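Local coordinates for protein ribonuclease S-F11 (Nicotiana alata, PDB 1IOO) that cleaves RNA as a secreted T2-family ribonuclease of the style, associated with gametophytic self-incompatibility in Nicotiana alata, at residues H32-D37 and F105-R110; D139-V144 and Y164-C169. All coordinates share one frame; numbering follows the deposited sequence.

Interaction 1 (H32-D37 and F105-R110)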
ATOM      1  N   HIS A  32       1.733  -1.052   2.570  1.00  8.36           N
ATOM      2  CA  HIS A  32       1.520  -2.496   2.550  1.00 10.54           C
ATOM      3  C   HIS A  32       2.571  -3.135   1.667  1.00 11.60           C
ATOM      4  O   HIS A  32       3.073  -4.228   1.944  1.00 12.92           O
ATOM      5  CB  HIS A  32       0.141  -2.847   1.994  1.00 13.36           C
ATOM      6  CG  HIS A  32      -0.106  -4.319   1.910  1.00 18.92           C
ATOM      7  ND1 HIS A  32      -0.036  -5.147   3.010  1.00 21.56           N
ATOM      8  CD2 HIS A  32      -0.402  -5.116   0.856  1.00 22.12           C
ATOM      9  CE1 HIS A  32      -0.275  -6.393   2.636  1.00 22.55           C
ATOM     10  NE2 HIS A  32      -0.500  -6.401   1.335  1.00 24.19           N
ATOM     11  N   GLY A  33       2.913  -2.422   0.601  1.00 10.11           N
ATOM     12  CA  GLY A  33       3.933  -2.891  -0.310  1.00 10.45           C
ATOM     13  C   GLY A  33       4.217  -1.949  -1.463  1.00 10.67           C
ATOM     14  O   GLY A  33       3.559  -0.925  -1.661  1.00 10.60           O
ATOM     15  N   LEU A  34       5.274  -2.294  -2.188  1.00  9.29           N
ATOM     16  CA  LEU A  34       5.689  -1.603  -3.396  1.00  9.08           C
ATOM     17  C   LEU A  34       5.956  -2.663  -4.437  1.00  9.37           C
ATOM     18  O   LEU A  34       6.998  -3.319  -4.411  1.00 10.31           O
ATOM     19  CB  LEU A  34       6.943  -0.761  -3.122  1.00  9.22           C
ATOM     20  CG  LEU A  34       7.465   0.105  -4.274  1.00  9.36           C
ATOM     21  CD1 LEU A  34       6.370   1.044  -4.766  1.00 12.38           C
ATOM     22  CD2 LEU A  34       8.683   0.897  -3.813  1.00 11.14           C
ATOM     23  N   TRP A  35       4.998  -2.858  -5.336  1.00  9.91           N
ATOM     24  CA  TRP A  35       5.061  -4.001  -6.240  1.00 10.61           C
ATOM     25  C   TRP A  35       5.419  -3.679  -7.684  1.00 10.09           C
ATOM     26  O   TRP A  35       4.672  -3.002  -8.394  1.00 11.26           O
ATOM     27  CB  TRP A  35       3.712  -4.738  -6.236  1.00 11.41           C
ATOM     28  CG  TRP A  35       3.201  -5.104  -4.874  1.00 14.21           C
ATOM     29  CD1 TRP A  35       3.936  -5.263  -3.736  1.00 14.37           C
ATOM     30  CD2 TRP A  35       1.845  -5.392  -4.517  1.00 17.46           C
ATOM     31  NE1 TRP A  35       3.122  -5.634  -2.691  1.00 16.25           N
ATOM     32  CE2 TRP A  35       1.833  -5.718  -3.144  1.00 15.73           C
ATOM     33  CE3 TRP A  35       0.637  -5.405  -5.224  1.00 19.16           C
ATOM     34  CZ2 TRP A  35       0.657  -6.054  -2.462  1.00 18.60           C
ATOM     35  CZ3 TRP A  35      -0.535  -5.741  -4.544  1.00 19.35           C
ATOM     36  CH2 TRP A  35      -0.510  -6.059  -3.179  1.00 18.98           C
ATOM     37  N   PRO A  36       6.585  -4.164  -8.141  1.00 10.59           N
ATOM     38  CA  PRO A  36       6.932  -3.922  -9.539  1.00 11.19           C
ATOM     39  C   PRO A  36       5.981  -4.871 -10.261  1.00 12.62           C
ATOM     40  O   PRO A  36       5.755  -5.985  -9.783  1.00 15.45           O
ATOM     41  CB  PRO A  36       8.375  -4.419  -9.632  1.00 12.52           C
ATOM     42  CG  PRO A  36       8.897  -4.244  -8.249  1.00 10.88           C
ATOM     43  CD  PRO A  36       7.739  -4.692  -7.392  1.00  8.75           C
ATOM     44  N   ASP A  37       5.400  -4.466 -11.382  1.00 14.06           N
ATOM     45  CA  ASP A  37       4.449  -5.369 -12.006  1.00 15.49           C
ATOM     46  C   ASP A  37       4.285  -5.128 -13.489  1.00 15.55           C
ATOM     47  O   ASP A  37       4.880  -4.224 -14.079  1.00 15.60           O
ATOM     48  CB  ASP A  37       3.076  -5.216 -11.334  1.00 15.87           C
ATOM     49  CG  ASP A  37       2.395  -6.548 -11.066  1.00 17.96           C
ATOM     50  OD1 ASP A  37       2.585  -7.492 -11.858  1.00 19.12           O
ATOM     51  OD2 ASP A  37       1.653  -6.643 -10.063  1.00 19.43           O
ATOM     52  N   PHE A 105      13.415   0.144  -0.182  1.00  8.46           N
ATOM     53  CA  PHE A 105      12.650   0.594   0.970  1.00  9.48           C
ATOM     54  C   PHE A 105      12.664   2.119   1.071  1.00 10.18           C
ATOM     55  O   PHE A 105      11.670   2.727   1.460  1.00  9.67           O
ATOM     56  CB  PHE A 105      13.163  -0.056   2.257  1.00  7.82           C
ATOM     57  CG  PHE A 105      12.693  -1.470   2.433  1.00  8.64           C
ATOM     58  CD1 PHE A 105      13.426  -2.541   1.922  1.00  8.39           C
ATOM     59  CD2 PHE A 105      11.477  -1.728   3.054  1.00  8.55           C
ATOM     60  CE1 PHE A 105      12.957  -3.845   2.024  1.00  8.46           C
ATOM     61  CE2 PHE A 105      10.990  -3.031   3.163  1.00  9.57           C
ATOM     62  CZ  PHE A 105      11.732  -4.092   2.646  1.00  9.20           C
ATOM     63  N   GLY A 106      13.782   2.731   0.689  1.00  9.95           N
ATOM     64  CA  GLY A 106      13.868   4.183   0.721  1.00  9.84           C
ATOM     65  C   GLY A 106      12.867   4.792  -0.244  1.00  9.43           C
ATOM     66  O   GLY A 106      12.253   5.823   0.045  1.00  9.02           O
ATOM     67  N   LEU A 107      12.711   4.160  -1.403  1.00  9.30           N
ATOM     68  CA  LEU A 107      11.751   4.636  -2.398  1.00  9.20           C
ATOM     69  C   LEU A 107      10.330   4.533  -1.862  1.00  9.41           C
ATOM     70  O   LEU A 107       9.533   5.459  -2.009  1.00 10.43           O
ATOM     71  CB  LEU A 107      11.857   3.835  -3.696  1.00 10.61           C
ATOM     72  CG  LEU A 107      10.821   4.217  -4.767  1.00  9.35           C
ATOM     73  CD1 LEU A 107      10.992   5.686  -5.140  1.00 11.72           C
ATOM     74  CD2 LEU A 107      10.980   3.339  -5.996  1.00 13.68           C
ATOM     75  N   ALA A 108      10.014   3.399  -1.241  1.00  9.95           N
ATOM     76  CA  ALA A 108       8.692   3.205  -0.664  1.00  8.87           C
ATOM     77  C   ALA A 108       8.365   4.332   0.314  1.00 10.52           C
ATOM     78  O   ALA A 108       7.271   4.889   0.290  1.00  9.37           O
ATOM     79  CB  ALA A 108       8.619   1.850   0.042  1.00  9.93           C
ATOM     80  N   LEU A 109       9.331   4.680   1.158  1.00 10.63           N
ATOM     81  CA  LEU A 109       9.139   5.748   2.127  1.00 10.31           C
ATOM     82  C   LEU A 109       8.955   7.094   1.430  1.00 11.26           C
ATOM     83  O   LEU A 109       8.102   7.893   1.819  1.00 11.53           O
ATOM     84  CB  LEU A 109      10.333   5.807   3.093  1.00 10.13           C
ATOM     85  CG  LEU A 109      10.431   4.639   4.083  1.00 11.51           C
ATOM     86  CD1 LEU A 109      11.754   4.683   4.834  1.00 11.80           C
ATOM     87  CD2 LEU A 109       9.265   4.713   5.055  1.00 12.63           C
ATOM     88  N   ARG A 110       9.751   7.334   0.391  1.00 10.37           N
ATOM     89  CA  ARG A 110       9.664   8.584  -0.363  1.00 11.93           C
ATOM     90  C   ARG A 110       8.299   8.733  -1.030  1.00 12.25           C
ATOM     91  O   ARG A 110       7.676   9.794  -0.959  1.00 13.53           O
ATOM     92  CB  ARG A 110      10.760   8.638  -1.433  1.00 14.34           C
ATOM     93  CG  ARG A 110      10.767   9.916  -2.265  1.00 18.37           C
ATOM     94  CD  ARG A 110      11.971   9.967  -3.197  1.00 22.15           C
ATOM     95  NE  ARG A 110      11.773   9.221  -4.439  1.00 26.57           N
ATOM     96  CZ  ARG A 110      10.984   9.620  -5.433  1.00 29.04           C
ATOM     97  NH1 ARG A 110      10.311  10.761  -5.334  1.00 30.80           N
ATOM     98  NH2 ARG A 110      10.878   8.888  -6.535  1.00 29.84           N
TER
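Leu34 meets Leu107 and Ala108 through a single methyl, CD2, which does all the close touching from the strand side. Its nearest neighbour is backbone: CD2 of Leu34 lies 3.8 Å from the N of Ala108 and 3.9 Å from that residue's CA. Two side chains border the same methyl, Ala108 CB at 4.0 Å from Leu34 CD2 and Leu107 CD2 also at 4.0 Å from it. In Leu34, with CG anti to the backbone N (chi1 -176°), the side chain extends from the strand toward the helix, CD2 leading. The small Ala108 leaves room for that: the backbones close to 6.3 Å between the CA atoms of Leu34 and Ala108, and the leucine tip reaches the helix main chain itself.

No hydrogen bond joins the two segments. A polar tie runs just beside them, from the carbonyl O of Leu34 to the hydroxyl of Tyr104, one turn before Ala108 on the same helix.

The strand is kinked by a classic bulge, where His32 and Gly33 share Val8 as partner. Beyond it Trp35 stacks on His91, the proton acceptor, while His32 NE2 lies at the edge of the indole, in its plane. The segment carries the His-Gly-Leu-Trp-Pro signature of RNase T2 enzymes: its histidine is the proton donor, and its leucine is buried against helix 101-113.

Interaction 2 (D139-V144 and Y164-C169)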
ATOM      1  N   ASP A 139     -12.273   9.607  -7.666  1.00 10.20           N
ATOM      2  CA  ASP A 139     -12.030  10.975  -8.123  1.00 11.04           C
ATOM      3  C   ASP A 139     -11.132  11.750  -7.154  1.00 10.36           C
ATOM      4  O   ASP A 139     -10.218  12.458  -7.577  1.00 10.77           O
ATOM      5  CB  ASP A 139     -13.352  11.729  -8.304  1.00 13.60           C
ATOM      6  CG  ASP A 139     -14.127  11.275  -9.533  1.00 15.91           C
ATOM      7  OD1 ASP A 139     -13.553  10.557 -10.381  1.00 17.16           O
ATOM      8  OD2 ASP A 139     -15.313  11.655  -9.659  1.00 17.74           O
ATOM      9  N   ALA A 140     -11.399  11.622  -5.859  1.00 10.27           N
ATOM     10  CA  ALA A 140     -10.611  12.321  -4.853  1.00  9.15           C
ATOM     11  C   ALA A 140      -9.137  11.915  -4.917  1.00  9.10           C
ATOM     12  O   ALA A 140      -8.246  12.764  -4.912  1.00 10.11           O
ATOM     13  CB  ALA A 140     -11.181  12.044  -3.466  1.00  8.32           C
ATOM     14  N   ILE A 141      -8.881  10.613  -4.986  1.00  9.25           N
ATOM     15  CA  ILE A 141      -7.509  10.124  -5.032  1.00  8.54           C
ATOM     16  C   ILE A 141      -6.808  10.525  -6.331  1.00  9.18           C
ATOM     17  O   ILE A 141      -5.631  10.875  -6.322  1.00  9.82           O
ATOM     18  CB  ILE A 141      -7.474   8.585  -4.864  1.00  7.76           C
ATOM     19  CG1 ILE A 141      -8.083   8.200  -3.506  1.00  8.28           C
ATOM     20  CG2 ILE A 141      -6.048   8.067  -4.977  1.00  7.74           C
ATOM     21  CD1 ILE A 141      -7.380   8.819  -2.290  1.00  9.53           C
ATOM     22  N   LYS A 142      -7.532  10.502  -7.443  1.00  9.03           N
ATOM     23  CA  LYS A 142      -6.917  10.832  -8.724  1.00  9.81           C
ATOM     24  C   LYS A 142      -6.406  12.270  -8.762  1.00 11.16           C
ATOM     25  O   LYS A 142      -5.556  12.606  -9.588  1.00 10.68           O
ATOM     26  CB  LYS A 142      -7.883  10.584  -9.884  1.00 10.99           C
ATOM     27  CG  LYS A 142      -7.180  10.584 -11.238  1.00 11.53           C
ATOM     28  CD  LYS A 142      -8.107  10.139 -12.352  1.00 12.41           C
ATOM     29  CE  LYS A 142      -7.378  10.121 -13.691  1.00 13.10           C
ATOM     30  NZ  LYS A 142      -8.295   9.648 -14.761  1.00 16.45           N
ATOM     31  N   THR A 143      -6.908  13.123  -7.877  1.00 10.45           N
ATOM     32  CA  THR A 143      -6.434  14.506  -7.858  1.00 11.18           C
ATOM     33  C   THR A 143      -4.961  14.577  -7.482  1.00 12.58           C
ATOM     34  O   THR A 143      -4.281  15.557  -7.798  1.00 13.67           O
ATOM     35  CB  THR A 143      -7.232  15.419  -6.893  1.00 11.36           C
ATOM     36  OG1 THR A 143      -7.086  14.968  -5.541  1.00 12.61           O
ATOM     37  CG2 THR A 143      -8.697  15.447  -7.287  1.00 11.61           C
ATOM     38  N   VAL A 144      -4.462  13.539  -6.814  1.00 11.40           N
ATOM     39  CA  VAL A 144      -3.059  13.509  -6.418  1.00 13.68           C
ATOM     40  C   VAL A 144      -2.291  12.405  -7.144  1.00 12.08           C
ATOM     41  O   VAL A 144      -1.076  12.509  -7.331  1.00 14.38           O
ATOM     42  CB  VAL A 144      -2.887  13.347  -4.884  1.00 13.02           C
ATOM     43  CG1 VAL A 144      -3.449  14.569  -4.168  1.00 12.95           C
ATOM     44  CG2 VAL A 144      -3.570  12.083  -4.402  1.00 12.77           C
ATOM     45  N   TYR A 164     -10.184  -0.785   1.742  1.00 11.06           N
ATOM     46  CA  TYR A 164      -9.172  -1.629   2.365  1.00 10.63           C
ATOM     47  C   TYR A 164      -7.761  -1.142   2.052  1.00  9.01           C
ATOM     48  O   TYR A 164      -6.925  -0.999   2.950  1.00  9.71           O
ATOM     49  CB  TYR A 164      -9.380  -3.050   1.846  1.00 10.03           C
ATOM     50  CG  TYR A 164      -8.521  -4.103   2.482  1.00 13.27           C
ATOM     51  CD1 TYR A 164      -8.719  -4.484   3.807  1.00 13.95           C
ATOM     52  CD2 TYR A 164      -7.543  -4.762   1.741  1.00 13.31           C
ATOM     53  CE1 TYR A 164      -7.971  -5.506   4.381  1.00 14.90           C
ATOM     54  CE2 TYR A 164      -6.783  -5.783   2.304  1.00 16.06           C
ATOM     55  CZ  TYR A 164      -7.004  -6.153   3.622  1.00 16.92           C
ATOM     56  OH  TYR A 164      -6.276  -7.181   4.176  1.00 18.18           O
ATOM     57  N   GLU A 165      -7.495  -0.900   0.773  1.00  9.96           N
ATOM     58  CA  GLU A 165      -6.188  -0.426   0.331  1.00  9.79           C
ATOM     59  C   GLU A 165      -6.328   0.490  -0.872  1.00  9.02           C
ATOM     60  O   GLU A 165      -7.315   0.429  -1.601  1.00  9.62           O
ATOM     61  CB  GLU A 165      -5.291  -1.597  -0.098  1.00 13.27           C
ATOM     62  CG  GLU A 165      -5.038  -2.664   0.939  1.00 16.64           C
ATOM     63  CD  GLU A 165      -4.298  -3.863   0.354  1.00 17.53           C
ATOM     64  OE1 GLU A 165      -4.563  -4.218  -0.815  1.00 19.52           O
ATOM     65  OE2 GLU A 165      -3.466  -4.458   1.066  1.00 21.02           O
ATOM     66  N   ILE A 166      -5.336   1.350  -1.064  1.00  8.75           N
ATOM     67  CA  ILE A 166      -5.298   2.219  -2.221  1.00  9.05           C
ATOM     68  C   ILE A 166      -3.979   2.059  -2.939  1.00  9.19           C
ATOM     69  O   ILE A 166      -2.918   2.146  -2.326  1.00  9.68           O
ATOM     70  CB  ILE A 166      -5.465   3.703  -1.845  1.00  9.80           C
ATOM     71  CG1 ILE A 166      -6.849   3.925  -1.243  1.00 12.28           C
ATOM     72  CG2 ILE A 166      -5.285   4.580  -3.087  1.00  9.50           C
ATOM     73  CD1 ILE A 166      -7.064   5.334  -0.725  1.00 12.71           C
ATOM     74  N   GLY A 167      -4.049   1.793  -4.238  1.00  8.47           N
ATOM     75  CA  GLY A 167      -2.834   1.645  -5.008  1.00  9.66           C
ATOM     76  C   GLY A 167      -2.610   2.840  -5.909  1.00  9.99           C
ATOM     77  O   GLY A 167      -3.541   3.377  -6.514  1.00 10.60           O
ATOM     78  N   ILE A 168      -1.361   3.289  -5.942  1.00  8.73           N
ATOM     79  CA  ILE A 168      -0.933   4.384  -6.802  1.00  7.83           C
ATOM     80  C   ILE A 168       0.267   3.918  -7.610  1.00  8.49           C
ATOM     81  O   ILE A 168       1.245   3.432  -7.044  1.00  8.43           O
ATOM     82  CB  ILE A 168      -0.599   5.647  -5.963  1.00  9.01           C
ATOM     83  CG1 ILE A 168      -1.865   6.117  -5.235  1.00 12.18           C
ATOM     84  CG2 ILE A 168      -0.071   6.758  -6.859  1.00 11.15           C
ATOM     85  CD1 ILE A 168      -1.666   7.312  -4.313  1.00 11.46           C
ATOM     86  N   CYS A 169       0.183   4.047  -8.930  1.00  9.03           N
ATOM     87  CA  CYS A 169       1.219   3.514  -9.806  1.00  9.85           C
ATOM     88  C   CYS A 169       2.158   4.579 -10.346  1.00  9.68           C
ATOM     89  O   CYS A 169       1.787   5.736 -10.540  1.00 11.46           O
ATOM     90  CB  CYS A 169       0.550   2.709 -10.929  1.00 10.95           C
ATOM     91  SG  CYS A 169      -0.347   1.320 -10.163  1.00 11.69           S
TER
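Ile141 and Ile166 reach toward each other tip to tip, helix to strand, with 3.8 Å between their CD1 methyls. The second branches meet as well: CG2 of Ile141 lies 4.0 Å from CG2 of Ile166, so each isoleucine uses both arms. They are shaped differently. In Ile141 the outer bond is folded (chi2 -59°), which swings CD1 to the side, whereas Ile166 is stretched out (chi2 175°) and pushes its own CD1 forward. Ile168, two residues on along the same face of the strand, adds a looser touch, its CD1 standing 4.5 Å from CG2 of Ile141. The backbones stay well apart, 8.7 Å between the CA atoms of Ile141 and Ile166, and the side chains span the distance. Pro149 also touches Ile141, and Leu117 of helix 117-123 packs on Ile166 and on Val144, extending the apolar layer.

This is helix-on-sheet packing in the alpha+beta fold of RNase T2. Strand 162-170 is a central strand, paired antiparallel with 4-10 and 150-154, and helix 134-145 rests on one side of it. Near its start a classic bulge sets two residues, Tyr164 and Glu165, against Lys152.

No hydrogen bond crosses between the segments; the polar bonds lie within the helix or lead elsewhere. On the helix, Ala140 O accepts twice from Thr143: from the hydroxyl OG1 at 2.6 Å, with a C=O...OG1 angle of 157°, and from the backbone N at 3.3 Å. Val144 N follows the same three-residue spacing, 3.0 Å from Ile141 O, so the backbone is wound tightly here. Toward the far end of the strand, Cys169 is joined by a disulfide to Cys180.

From the N terminus, strand 4-10 is laid down first and strand 30-37 returns antiparallel beside it. Interaction 1 then closes a loop of 67 intervening residues, rich in helix and without a strand, by bringing helix 101-113 back to strand 30-37. Only afterwards does interaction 2 open; it closes a much shorter loop, in which strand 150-154 leads into strand 162-170. The two loops thus follow in series, neither nesting nor crossing. Strand 4-10 bridges them, pairing with both contact strands. The two contact helices, 101-113 and 134-145, lie on the side to which Leu34 and Ile166 point, while the side chains of His32 and Glu165 leave on the other and touch.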